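Heme-binding protein A (PDB 3TPA) probably binds glutathione, as a member of the solute-binding protein family whose relatives deliver small molecules to bacterial importers, although its name refers to heme. Local coordinates at residues Ser22-Asn27 against Gln102-Lys107; His109-Val114 against Glu180-Gln185; Tyr119-Trp124 against Met159-Ile164; Gln184-Ile187 against Ile193-Thr196. The protein carries 1 engineered substitution. All coordinates share one frame; numbering follows the deposited sequence.

Contact 1 of 4, residues Ser22-Asn27 against Gln102-Lys107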
loop_
_atom_site.group_PDB
_atom_site.type_symbol
_atom_site.label_atom_id
_atom_site.label_comp_id
_atom_site.label_asym_id
_atom_site.label_seq_id
_atom_site.Cartn_x
_atom_site.Cartn_y
_atom_site.Cartn_z
ATOM N N SER A 22 6.594 10.974 12.518
ATOM C CA SER A 22 6.771 9.784 13.345
ATOM C C SER A 22 5.999 8.640 12.719
ATOM O O SER A 22 4.775 8.602 12.821
ATOM C CB SER A 22 6.263 10.039 14.766
ATOM O OG SER A 22 6.245 8.853 15.559
ATOM N N PRO A 23 6.707 7.710 12.052
ATOM C CA PRO A 23 6.041 6.617 11.325
ATOM C C PRO A 23 5.105 5.759 12.152
ATOM O O PRO A 23 4.109 5.312 11.601
ATOM C CB PRO A 23 7.205 5.758 10.779
ATOM C CG PRO A 23 8.446 6.305 11.376
ATOM C CD PRO A 23 8.161 7.713 11.824
ATOM N N ALA A 24 5.391 5.520 13.431
ATOM C CA ALA A 24 4.524 4.648 14.227
ATOM C C ALA A 24 3.081 5.170 14.293
ATOM O O ALA A 24 2.127 4.389 14.389
ATOM C CB ALA A 24 5.087 4.474 15.647
ATOM N N ILE A 25 2.919 6.488 14.244
ATOM C CA ILE A 25 1.597 7.096 14.473
ATOM C C ILE A 25 1.014 7.829 13.271
ATOM O O ILE A 25 0.186 8.718 13.419
ATOM C CB ILE A 25 1.603 8.058 15.688
ATOM C CG1 ILE A 25 2.611 9.185 15.476
ATOM C CG2 ILE A 25 1.945 7.303 16.966
ATOM C CD1 ILE A 25 2.538 10.292 16.522
ATOM N N THR A 26 1.441 7.431 12.083
ATOM C CA THR A 26 1.050 8.105 10.862
ATOM C C THR A 26 -0.121 7.408 10.210
ATOM O O THR A 26 -0.178 6.182 10.164
ATOM C CB THR A 26 2.204 8.125 9.871
ATOM O OG1 THR A 26 3.229 8.988 10.367
ATOM C CG2 THR A 26 1.735 8.621 8.510
ATOM N N ASN A 27 -1.044 8.215 9.700
ATOM C CA ASN A 27 -2.263 7.750 9.056
ATOM C C ASN A 27 -2.095 7.875 7.560
ATOM O O ASN A 27 -2.455 6.982 6.796
ATOM C CB ASN A 27 -3.425 8.637 9.506
ATOM C CG ASN A 27 -4.747 8.254 8.863
ATOM O OD1 ASN A 27 -4.792 7.503 7.888
ATOM N ND2 ASN A 27 -5.835 8.787 9.404
ATOM N N GLN A 102 6.557 -2.400 21.230
ATOM C CA GLN A 102 5.708 -2.407 22.416
ATOM C C GLN A 102 4.970 -1.085 22.658
ATOM O O GLN A 102 3.879 -1.089 23.202
ATOM C CB GLN A 102 6.497 -2.871 23.656
ATOM C CG GLN A 102 6.834 -4.388 23.645
ATOM C CD GLN A 102 5.618 -5.248 23.445
ATOM O OE1 GLN A 102 5.501 -5.952 22.446
ATOM N NE2 GLN A 102 4.699 -5.198 24.395
ATOM N N ARG A 103 5.550 0.037 22.242
ATOM C CA ARG A 103 4.849 1.314 22.342
ATOM C C ARG A 103 3.474 1.131 21.712
ATOM O O ARG A 103 2.458 1.627 22.215
ATOM C CB ARG A 103 5.602 2.425 21.607
ATOM C CG ARG A 103 4.860 3.753 21.621
ATOM C CD ARG A 103 5.433 4.772 20.640
ATOM N NE ARG A 103 4.695 6.028 20.750
ATOM C CZ ARG A 103 5.053 7.172 20.191
ATOM N NH1 ARG A 103 6.159 7.253 19.458
ATOM N NH2 ARG A 103 4.299 8.241 20.378
ATOM N N GLN A 104 3.462 0.359 20.633
ATOM C CA GLN A 104 2.273 0.132 19.845
ATOM C C GLN A 104 1.369 -0.951 20.420
ATOM O O GLN A 104 0.173 -0.743 20.542
ATOM C CB GLN A 104 2.665 -0.210 18.400
ATOM C CG GLN A 104 3.634 0.842 17.800
ATOM C CD GLN A 104 3.784 0.728 16.306
ATOM O OE1 GLN A 104 2.803 0.638 15.573
ATOM N NE2 GLN A 104 5.023 0.740 15.840
ATOM N N ALA A 105 1.942 -2.097 20.779
ATOM C CA ALA A 105 1.147 -3.280 21.141
ATOM C C ALA A 105 0.632 -3.297 22.577
ATOM O O ALA A 105 -0.359 -3.959 22.880
ATOM C CB ALA A 105 1.945 -4.549 20.892
ATOM N N ASP A 106 1.335 -2.605 23.456
ATOM C CA ASP A 106 1.033 -2.613 24.876
ATOM C C ASP A 106 0.334 -1.324 25.237
ATOM O O ASP A 106 0.964 -0.277 25.282
ATOM C CB ASP A 106 2.345 -2.743 25.661
ATOM C CG ASP A 106 2.150 -2.680 27.170
ATOM O OD1 ASP A 106 0.993 -2.559 27.626
ATOM O OD2 ASP A 106 3.172 -2.750 27.902
ATOM N N LYS A 107 -0.972 -1.390 25.482
ATOM C CA LYS A 107 -1.748 -0.190 25.833
ATOM C C LYS A 107 -1.247 0.531 27.097
ATOM O O LYS A 107 -1.473 1.732 27.271
ATOM C CB LYS A 107 -3.233 -0.530 25.984
ATOM C CG LYS A 107 -3.591 -1.175 27.310
ATOM C CD LYS A 107 -5.096 -1.347 27.446
ATOM C CE LYS A 107 -5.468 -2.048 28.746
ATOM N NZ LYS A 107 -5.319 -1.183 29.954
HETATM O O HOH W 1 0.917 1.734 13.772
#
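Over one face of the Arg103 guanidinium lies Ile25, with its CG2 methyl 4.2 Å above the plane and displaced toward the rim. The Gln104 amide meets Ala24: its NE2 is 3.7 Å from the methyl CB of that alanine. The setting is a family 5 solute-binding fold of the periplasmic binding protein clan. The loop 22-27, which follows strand 9-14, is packed here against the last turn of helix 94-105. Everything that touches is buried.

The guanidinium has strong partners of its own. Arg103 NH1 forms a salt bridge with Asp183 OD1, an oxygen that also takes a hydrogen bond from Ser22 OG. Arg103 NE bonds to Tyr111 O. This anchoring probably keeps the plane steady under the isoleucine methyl.

Gln104 places its amide by an extended chain. CG stands beside the backbone N, opposite the carbonyl carbon (chi1 -52°), and the chain runs straight from there toward the loop. NE2 donates to Phe161 O. Gln104 OE1 lies 2.8 Å from a water, which is also 3.0 Å from Ala24 O.

The loop is braced from within. Ser22 O accepts from two donors on opposite faces of its carbonyl plane: Ile25 N at 3.2 Å, and Thr26 OG1 at 2.9 Å, 56° out of that plane.

Contact 2 of 4, residues His109-Val114 against Glu180-Gln185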
loop_
_atom_site.group_PDB
_atom_site.type_symbol
_atom_site.label_atom_id
_atom_site.label_comp_id
_atom_site.label_asym_id
_atom_site.label_seq_id
_atom_site.Cartn_x
_atom_site.Cartn_y
_atom_site.Cartn_z
ATOM N N HIS A 109 1.953 0.824 27.926
ATOM C CA HIS A 109 3.299 1.327 27.692
ATOM C C HIS A 109 3.290 2.823 27.916
ATOM O O HIS A 109 2.339 3.486 27.515
ATOM C CB HIS A 109 3.754 0.993 26.263
ATOM C CG HIS A 109 5.234 1.109 26.064
ATOM N ND1 HIS A 109 5.873 2.326 25.937
ATOM C CD2 HIS A 109 6.200 0.165 25.995
ATOM C CE1 HIS A 109 7.169 2.122 25.792
ATOM N NE2 HIS A 109 7.398 0.819 25.827
ATOM N N PRO A 110 4.319 3.356 28.607
ATOM C CA PRO A 110 4.419 4.789 28.884
ATOM C C PRO A 110 4.381 5.672 27.628
ATOM O O PRO A 110 3.956 6.824 27.719
ATOM C CB PRO A 110 5.786 4.914 29.568
ATOM C CG PRO A 110 6.017 3.587 30.202
ATOM C CD PRO A 110 5.396 2.591 29.262
ATOM N N TYR A 111 4.832 5.173 26.483
ATOM C CA TYR A 111 4.808 6.011 25.276
ATOM C C TYR A 111 3.561 5.773 24.418
ATOM O O TYR A 111 3.389 6.418 23.385
ATOM C CB TYR A 111 6.089 5.831 24.440
ATOM C CG TYR A 111 7.155 6.882 24.682
ATOM C CD1 TYR A 111 8.067 6.762 25.735
ATOM C CD2 TYR A 111 7.241 8.013 23.864
ATOM C CE1 TYR A 111 9.042 7.733 25.948
ATOM C CE2 TYR A 111 8.211 8.974 24.066
ATOM C CZ TYR A 111 9.101 8.839 25.108
ATOM O OH TYR A 111 10.054 9.810 25.292
ATOM N N HIS A 112 2.687 4.872 24.859
ATOM C CA HIS A 112 1.521 4.478 24.058
ATOM C C HIS A 112 0.582 5.644 23.719
ATOM O O HIS A 112 -0.017 5.659 22.647
ATOM C CB HIS A 112 0.731 3.356 24.749
ATOM C CG HIS A 112 -0.350 2.759 23.895
ATOM N ND1 HIS A 112 -0.105 1.759 22.979
ATOM C CD2 HIS A 112 -1.676 3.024 23.823
ATOM C CE1 HIS A 112 -1.237 1.424 22.379
ATOM N NE2 HIS A 112 -2.203 2.175 22.869
ATOM N N ASN A 113 0.447 6.600 24.637
ATOM C CA ASN A 113 -0.419 7.774 24.437
ATOM C C ASN A 113 0.348 9.065 24.273
ATOM O O ASN A 113 -0.224 10.150 24.289
ATOM C CB ASN A 113 -1.387 7.936 25.604
ATOM C CG ASN A 113 -2.410 6.841 25.652
ATOM O OD1 ASN A 113 -2.988 6.479 24.629
ATOM N ND2 ASN A 113 -2.631 6.287 26.838
ATOM N N VAL A 114 1.656 8.951 24.142
ATOM C CA VAL A 114 2.457 10.120 23.878
ATOM C C VAL A 114 2.061 10.622 22.490
ATOM O O VAL A 114 1.829 9.830 21.577
ATOM C CB VAL A 114 3.956 9.803 24.004
ATOM C CG1 VAL A 114 4.795 10.896 23.402
ATOM C CG2 VAL A 114 4.310 9.611 25.470
ATOM N N GLU A 180 7.041 14.021 23.737
ATOM C CA GLU A 180 6.525 14.390 22.423
ATOM C C GLU A 180 7.653 14.600 21.428
ATOM O O GLU A 180 7.497 14.384 20.236
ATOM C CB GLU A 180 5.658 15.651 22.501
ATOM C CG GLU A 180 4.207 15.371 22.858
ATOM C CD GLU A 180 4.037 14.933 24.301
ATOM O OE1 GLU A 180 4.839 15.372 25.162
ATOM O OE2 GLU A 180 3.095 14.154 24.574
ATOM N N THR A 181 8.802 15.011 21.932
ATOM C CA THR A 181 9.924 15.321 21.067
ATOM C C THR A 181 10.336 14.097 20.246
ATOM O O THR A 181 10.931 14.233 19.176
ATOM C CB THR A 181 11.108 15.860 21.863
ATOM O OG1 THR A 181 10.719 17.077 22.508
ATOM C CG2 THR A 181 12.280 16.150 20.954
ATOM N N LEU A 182 10.019 12.908 20.753
ATOM C CA LEU A 182 10.375 11.668 20.074
ATOM C C LEU A 182 9.708 11.645 18.714
ATOM O O LEU A 182 10.285 11.182 17.731
ATOM C CB LEU A 182 9.927 10.442 20.885
ATOM C CG LEU A 182 10.433 9.068 20.414
ATOM C CD1 LEU A 182 11.915 8.860 20.706
ATOM C CD2 LEU A 182 9.623 7.964 21.047
ATOM N N ASP A 183 8.489 12.166 18.659
ATOM C CA ASP A 183 7.718 12.135 17.426
ATOM C C ASP A 183 7.976 13.351 16.528
ATOM O O ASP A 183 7.806 13.277 15.319
ATOM C CB ASP A 183 6.227 12.016 17.746
ATOM C CG ASP A 183 5.895 10.735 18.458
ATOM O OD1 ASP A 183 6.333 9.669 17.978
ATOM O OD2 ASP A 183 5.214 10.792 19.504
ATOM N N GLN A 184 8.406 14.458 17.123
ATOM C CA GLN A 184 8.535 15.715 16.389
ATOM C C GLN A 184 9.937 15.985 15.889
ATOM O O GLN A 184 10.113 16.697 14.907
ATOM C CB GLN A 184 8.072 16.890 17.255
ATOM C CG GLN A 184 6.600 16.822 17.622
ATOM C CD GLN A 184 6.250 17.772 18.740
ATOM O OE1 GLN A 184 7.086 18.557 19.183
ATOM N NE2 GLN A 184 5.014 17.703 19.210
ATOM N N GLN A 185 10.933 15.427 16.571
ATOM C CA GLN A 185 12.329 15.615 16.186
ATOM C C GLN A 185 12.955 14.241 16.028
ATOM O O GLN A 185 13.624 13.741 16.935
ATOM C CB GLN A 185 13.079 16.422 17.248
ATOM C CG GLN A 185 12.303 17.618 17.750
ATOM C CD GLN A 185 12.301 18.758 16.761
ATOM O OE1 GLN A 185 13.175 18.843 15.895
ATOM N NE2 GLN A 185 11.318 19.648 16.884
#
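The Tyr111 ring meets Leu182 at one methyl. Leu182 CD2 is 3.5 Å from Tyr111 CE2, and the two side chains approach at an oblique angle. Tyr111 has a first torsion of -97°, well away from a normal staggered value. This turns the ring toward the short helix 181-184. Leu182 answers with CG opposite its backbone N, and its chi2 of 72° turns CD1 aside and leaves CD2 extended, pointing at the ring. Leu182 CB adds a second touch, 3.9 Å from Tyr111 CE2. The phenol oxygen is bound outside the pair, to Ala170 O in helix 167-175, which probably limits how far the ring can shift.

The loop 109-114 makes two successive type I beta turns, His109 to His112 and Tyr111 to Val114. In this family 5 solute-binding fold it links helix 94-105 to helix 120-124, and here it is pressed against the 181-184 helix. At its start, His109 ND1 accepts from Tyr111 N at 3.1 Å. The donor lies near the imidazole plane and the bond is nearly straight, which helps to hold the ring's rotation. Pro110 CD lies over one face of that ring, toward its rim.

Val114 sends CG1 between two acidic side chains. Glu180 starts out pointing away, but a bend at chi2 (71°) brings OE2 back to 3.9 Å from Val114 CG1. Asp183 OD2 is also 3.9 Å from Val114 CG1. That oxygen is hydrogen-bonded to Ser115 OG.

Contact 3 of 4, residues Tyr119-Trp124 against Met159-Ile164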
loop_
_atom_site.group_PDB
_atom_site.type_symbol
_atom_site.label_atom_id
_atom_site.label_comp_id
_atom_site.label_asym_id
_atom_site.label_seq_id
_atom_site.Cartn_x
_atom_site.Cartn_y
_atom_site.Cartn_z
ATOM N N TYR A 119 -2.217 4.029 16.446
ATOM C CA TYR A 119 -1.353 3.105 15.727
ATOM C C TYR A 119 -2.100 2.495 14.560
ATOM O O TYR A 119 -2.396 1.297 14.531
ATOM C CB TYR A 119 -0.745 2.095 16.706
ATOM C CG TYR A 119 -0.044 2.871 17.793
ATOM C CD1 TYR A 119 1.209 3.430 17.566
ATOM C CD2 TYR A 119 -0.658 3.103 19.029
ATOM C CE1 TYR A 119 1.853 4.189 18.539
ATOM C CE2 TYR A 119 -0.023 3.869 20.007
ATOM C CZ TYR A 119 1.236 4.404 19.753
ATOM O OH TYR A 119 1.884 5.159 20.707
ATOM N N PHE A 120 -2.399 3.367 13.599
ATOM C CA PHE A 120 -3.210 3.021 12.451
ATOM C C PHE A 120 -2.714 1.766 11.758
ATOM O O PHE A 120 -3.495 0.917 11.392
ATOM C CB PHE A 120 -3.208 4.155 11.416
ATOM C CG PHE A 120 -3.883 5.405 11.875
ATOM C CD1 PHE A 120 -5.265 5.459 11.990
ATOM C CD2 PHE A 120 -3.137 6.536 12.179
ATOM C CE1 PHE A 120 -5.888 6.614 12.416
ATOM C CE2 PHE A 120 -3.755 7.694 12.593
ATOM C CZ PHE A 120 -5.133 7.733 12.714
ATOM N N TYR A 121 -1.415 1.676 11.523
ATOM C CA TYR A 121 -0.899 0.576 10.722
ATOM C C TYR A 121 -0.815 -0.706 11.548
ATOM O O TYR A 121 -1.143 -1.793 11.068
ATOM C CB TYR A 121 0.440 0.947 10.070
ATOM C CG TYR A 121 0.289 1.522 8.678
ATOM C CD1 TYR A 121 0.139 2.881 8.477
ATOM C CD2 TYR A 121 0.295 0.698 7.566
ATOM C CE1 TYR A 121 -0.004 3.402 7.209
ATOM C CE2 TYR A 121 0.151 1.215 6.284
ATOM C CZ TYR A 121 0.001 2.569 6.116
ATOM O OH TYR A 121 -0.147 3.090 4.843
ATOM N N PHE A 122 -0.396 -0.585 12.803
ATOM C CA PHE A 122 -0.388 -1.752 13.681
ATOM C C PHE A 122 -1.738 -2.485 13.594
ATOM O O PHE A 122 -1.792 -3.715 13.480
ATOM C CB PHE A 122 -0.091 -1.317 15.119
ATOM C CG PHE A 122 0.199 -2.459 16.059
ATOM C CD1 PHE A 122 1.477 -3.001 16.145
ATOM C CD2 PHE A 122 -0.793 -2.975 16.870
ATOM C CE1 PHE A 122 1.747 -4.053 17.020
ATOM C CE2 PHE A 122 -0.525 -4.038 17.753
ATOM C CZ PHE A 122 0.741 -4.570 17.823
ATOM N N ASN A 123 -2.828 -1.713 13.630
ATOM C CA ASN A 123 -4.183 -2.273 13.563
ATOM C C ASN A 123 -4.601 -2.695 12.155
ATOM O O ASN A 123 -5.212 -3.746 11.969
ATOM C CB ASN A 123 -5.205 -1.281 14.144
ATOM C CG ASN A 123 -5.103 -1.181 15.652
ATOM O OD1 ASN A 123 -5.579 -2.053 16.377
ATOM N ND2 ASN A 123 -4.457 -0.131 16.129
ATOM N N TRP A 124 -4.262 -1.883 11.161
ATOM C CA TRP A 124 -4.600 -2.224 9.780
ATOM C C TRP A 124 -3.981 -3.557 9.358
ATOM O O TRP A 124 -4.595 -4.307 8.605
ATOM C CB TRP A 124 -4.194 -1.111 8.820
ATOM C CG TRP A 124 -5.030 0.131 8.960
ATOM C CD1 TRP A 124 -6.321 0.204 9.409
ATOM C CD2 TRP A 124 -4.626 1.478 8.683
ATOM N NE1 TRP A 124 -6.751 1.510 9.407
ATOM C CE2 TRP A 124 -5.730 2.314 8.969
ATOM C CE3 TRP A 124 -3.443 2.062 8.210
ATOM C CZ2 TRP A 124 -5.685 3.690 8.801
ATOM C CZ3 TRP A 124 -3.402 3.430 8.048
ATOM C CH2 TRP A 124 -4.516 4.230 8.340
ATOM N N MET A 159 7.606 -2.767 6.813
ATOM C CA MET A 159 6.771 -1.598 6.576
ATOM C C MET A 159 7.202 -0.434 7.449
ATOM O O MET A 159 7.767 -0.621 8.535
ATOM C CB MET A 159 5.287 -1.956 6.785
ATOM C CG MET A 159 4.748 -2.968 5.771
ATOM S SD MET A 159 3.025 -3.427 6.104
ATOM C CE MET A 159 2.208 -1.844 5.931
ATOM N N ASP A 160 6.941 0.769 6.957
ATOM C CA ASP A 160 7.374 2.014 7.599
ATOM C C ASP A 160 6.990 2.180 9.060
ATOM O O ASP A 160 7.787 2.713 9.846
ATOM C CB ASP A 160 6.873 3.210 6.801
ATOM C CG ASP A 160 7.391 3.205 5.397
ATOM O OD1 ASP A 160 6.993 2.312 4.632
ATOM O OD2 ASP A 160 8.195 4.081 5.058
ATOM N N PHE A 161 5.782 1.745 9.424
ATOM C CA PHE A 161 5.290 1.900 10.796
ATOM C C PHE A 161 6.128 1.122 11.822
ATOM O O PHE A 161 6.086 1.397 13.029
ATOM C CB PHE A 161 3.798 1.504 10.899
ATOM C CG PHE A 161 3.525 -0.001 10.949
ATOM C CD1 PHE A 161 3.158 -0.618 12.145
ATOM C CD2 PHE A 161 3.560 -0.772 9.798
ATOM C CE1 PHE A 161 2.859 -1.961 12.191
ATOM C CE2 PHE A 161 3.265 -2.142 9.835
ATOM C CZ PHE A 161 2.915 -2.735 11.028
ATOM N N LEU A 162 6.905 0.162 11.340
ATOM C CA LEU A 162 7.781 -0.605 12.238
ATOM C C LEU A 162 9.241 -0.138 12.190
ATOM O O LEU A 162 10.164 -0.900 12.453
ATOM C CB LEU A 162 7.618 -2.123 12.007
ATOM C CG LEU A 162 6.233 -2.617 12.449
ATOM C CD1 LEU A 162 6.025 -4.105 12.115
ATOM C CD2 LEU A 162 6.002 -2.395 13.964
ATOM N N SER A 163 9.434 1.135 11.865
ATOM C CA SER A 163 10.743 1.773 11.970
ATOM C C SER A 163 11.230 1.681 13.403
ATOM O O SER A 163 10.434 1.747 14.342
ATOM C CB SER A 163 10.650 3.241 11.583
ATOM O OG SER A 163 10.413 3.380 10.196
ATOM N N ILE A 164 12.539 1.533 13.575
ATOM C CA ILE A 164 13.088 1.357 14.914
ATOM C C ILE A 164 13.564 2.697 15.467
ATOM O O ILE A 164 14.451 3.342 14.890
ATOM C CB ILE A 164 14.236 0.333 14.912
ATOM C CG1 ILE A 164 13.759 -1.017 14.352
ATOM C CG2 ILE A 164 14.824 0.169 16.308
ATOM C CD1 ILE A 164 12.571 -1.611 15.076
#
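Tyr121 and Phe161 carry this contact through a CH-pi interaction. Tyr121 CB sits over one face of the Phe161 ring, 3.7 Å from its centroid and 27° off the normal. The approach is close, with Tyr121 CB 3.3 Å from Phe161 CG. Within the family 5 solute-binding fold, this joins the short helix 120-124 to the loop between helices 153-156 and 167-175.

The two rings also run nearly parallel, with planes at 23°. They are slid apart, with centroids 5.8 Å from each other, and barely overlap. Each finds further cover in its own segment. Trp124 CE3 lies over the centre of one Tyr121 face. Leu162 CG covers the Phe161 face opposite Tyr121 CB. Phe161 CG stands between its backbone N and carbonyl carbon (chi1 79°), which turns the ring toward the helix.

Apolar packing completes the join. Met159 bends at its last torsion, and its CE methyl lies 3.6 Å from Tyr121 CD2; the two side chains cross at about a right angle. Met159 SD lies at the Phe161 edge, in the ring plane. Phe161 CE1 comes 3.6 Å from Phe122 CA, and Leu127 of the next helix also packs on the Phe161 ring.

Hydrogen bonds shape each segment separately. Asn123 ND2 donates to Tyr119 O at 3.0 Å. Ser163 OG donates to Asp160 O at 2.7 Å, in the carbonyl plane and on a lone pair.

Contact 4 of 4, residues Gln184-Ile187 against Ile193-Thr196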
loop_
_atom_site.group_PDB
_atom_site.type_symbol
_atom_site.label_atom_id
_atom_site.label_comp_id
_atom_site.label_asym_id
_atom_site.label_seq_id
_atom_site.Cartn_x
_atom_site.Cartn_y
_atom_site.Cartn_z
ATOM N N GLN A 184 8.406 14.458 17.123
ATOM C CA GLN A 184 8.535 15.715 16.389
ATOM C C GLN A 184 9.937 15.985 15.889
ATOM O O GLN A 184 10.113 16.697 14.907
ATOM C CB GLN A 184 8.072 16.890 17.255
ATOM C CG GLN A 184 6.600 16.822 17.622
ATOM C CD GLN A 184 6.250 17.772 18.740
ATOM O OE1 GLN A 184 7.086 18.557 19.183
ATOM N NE2 GLN A 184 5.014 17.703 19.210
ATOM N N GLN A 185 10.933 15.427 16.571
ATOM C CA GLN A 185 12.329 15.615 16.186
ATOM C C GLN A 185 12.955 14.241 16.028
ATOM O O GLN A 185 13.624 13.741 16.935
ATOM C CB GLN A 185 13.079 16.422 17.248
ATOM C CG GLN A 185 12.303 17.618 17.750
ATOM C CD GLN A 185 12.301 18.758 16.761
ATOM O OE1 GLN A 185 13.175 18.843 15.895
ATOM N NE2 GLN A 185 11.318 19.648 16.884
ATOM N N PRO A 186 12.725 13.618 14.869
ATOM C CA PRO A 186 13.067 12.199 14.697
ATOM C C PRO A 186 14.563 11.917 14.721
ATOM O O PRO A 186 15.360 12.672 14.165
ATOM C CB PRO A 186 12.459 11.851 13.326
ATOM C CG PRO A 186 12.321 13.189 12.617
ATOM C CD PRO A 186 12.017 14.175 13.703
ATOM N N ILE A 187 14.923 10.823 15.387
ATOM C CA ILE A 187 16.299 10.342 15.485
ATOM C C ILE A 187 16.236 8.888 15.069
ATOM O O ILE A 187 15.474 8.113 15.637
ATOM C CB ILE A 187 16.817 10.409 16.941
ATOM C CG1 ILE A 187 17.240 11.835 17.312
ATOM C CG2 ILE A 187 17.962 9.414 17.178
ATOM C CD1 ILE A 187 18.445 12.339 16.535
ATOM N N ILE A 193 19.730 12.578 8.066
ATOM C CA ILE A 193 19.497 13.193 9.368
ATOM C C ILE A 193 18.564 14.394 9.243
ATOM O O ILE A 193 18.799 15.298 8.434
ATOM C CB ILE A 193 20.821 13.689 9.955
ATOM C CG1 ILE A 193 21.760 12.501 10.222
ATOM C CG2 ILE A 193 20.568 14.511 11.223
ATOM C CD1 ILE A 193 23.212 12.902 10.419
ATOM N N PHE A 194 17.502 14.402 10.032
ATOM C CA PHE A 194 16.578 15.533 10.066
ATOM C C PHE A 194 17.276 16.765 10.659
ATOM O O PHE A 194 17.681 16.761 11.825
ATOM C CB PHE A 194 15.345 15.136 10.890
ATOM C CG PHE A 194 14.362 16.254 11.140
ATOM C CD1 PHE A 194 13.424 16.607 10.184
ATOM C CD2 PHE A 194 14.348 16.917 12.359
ATOM C CE1 PHE A 194 12.505 17.623 10.428
ATOM C CE2 PHE A 194 13.436 17.928 12.612
ATOM C CZ PHE A 194 12.514 18.285 11.650
ATOM N N GLN A 195 17.404 17.817 9.858
ATOM C CA GLN A 195 18.007 19.059 10.327
ATOM C C GLN A 195 17.115 19.719 11.374
ATOM O O GLN A 195 15.953 20.022 11.107
ATOM C CB GLN A 195 18.244 20.016 9.157
ATOM C CG GLN A 195 19.485 20.880 9.303
ATOM C CD GLN A 195 19.669 21.837 8.143
ATOM O OE1 GLN A 195 20.633 21.733 7.383
ATOM N NE2 GLN A 195 18.743 22.779 7.999
ATOM N N THR A 196 17.662 19.938 12.567
ATOM C CA THR A 196 16.885 20.525 13.668
ATOM C C THR A 196 16.504 21.981 13.408
ATOM O O THR A 196 15.464 22.454 13.870
ATOM C CB THR A 196 17.616 20.411 15.030
ATOM O OG1 THR A 196 17.229 21.503 15.873
ATOM C CG2 THR A 196 19.126 20.446 14.842
HETATM O O HOH W 2 13.388 21.076 14.235
HETATM O O HOH W 3 17.515 12.622 12.466
#
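Phe194 lays one face of its ring under the edge of the Pro186 ring. Pro186 CD stands 4.1 Å from the Phe194 centroid, 21° off the ring normal, which makes a CH-pi contact. Pro186 CG joins in, 4.0 Å from Phe194 CB. The phenyl reaches this place because CG is opposite the backbone N (chi1 174°), which carries the ring across to the loop.

The rim of the same ring is met by an amide. Gln185 OE1 is 3.4 Å from Phe194 CE2 and lies near the ring plane. The amide and ring planes are 60° apart, so the two groups do not stack. A bend at chi2 in Gln185 brings the oxygen back toward the ring.

The two segments run from the end of helix 181-184 to strand 192-194, with a short connection between them. The strand is an outermost one of a five-stranded mixed sheet in this solute-binding fold. It pairs with strand 202-207, where Phe194 also packs on Val203. Toward the loop, two waters lie between the segments. One accepts from Phe194 N at 3.0 Å and donates to Pro186 O at 2.7 Å. Another donates to Gln185 OE1 at 2.8 Å; it also lies near Thr196 O, at a distance too short to be trusted.

The chemistry is thus split between an apolar face and a polar rim. The C-H groups of the proline meet the pi cloud, and the amide oxygen meets the ring edge, where the hydrogens should carry slight positive charge.

All four contacts belong to one lobe of the solute-binding fold. Contacts 1, 2 and 3 form a connected group. The centre of contact 1 is about 9 Å from that of contact 2 and about 6 Å from that of contact 3. Contacts 2 and 3 are about 15 Å apart by centres, yet they touch where Tyr119 OH meets His112 O. Helix 94-105, its following loop and helix 120-124 come in turn along the chain, and contact 3 is nested inside the loop closed by contact 2. Contact 4 shares Gln184 and Gln185 with contact 2. It lies where the chain passes from helix 181-184 to edge strand 192-194, and so probably helps to join the group to the mixed sheet.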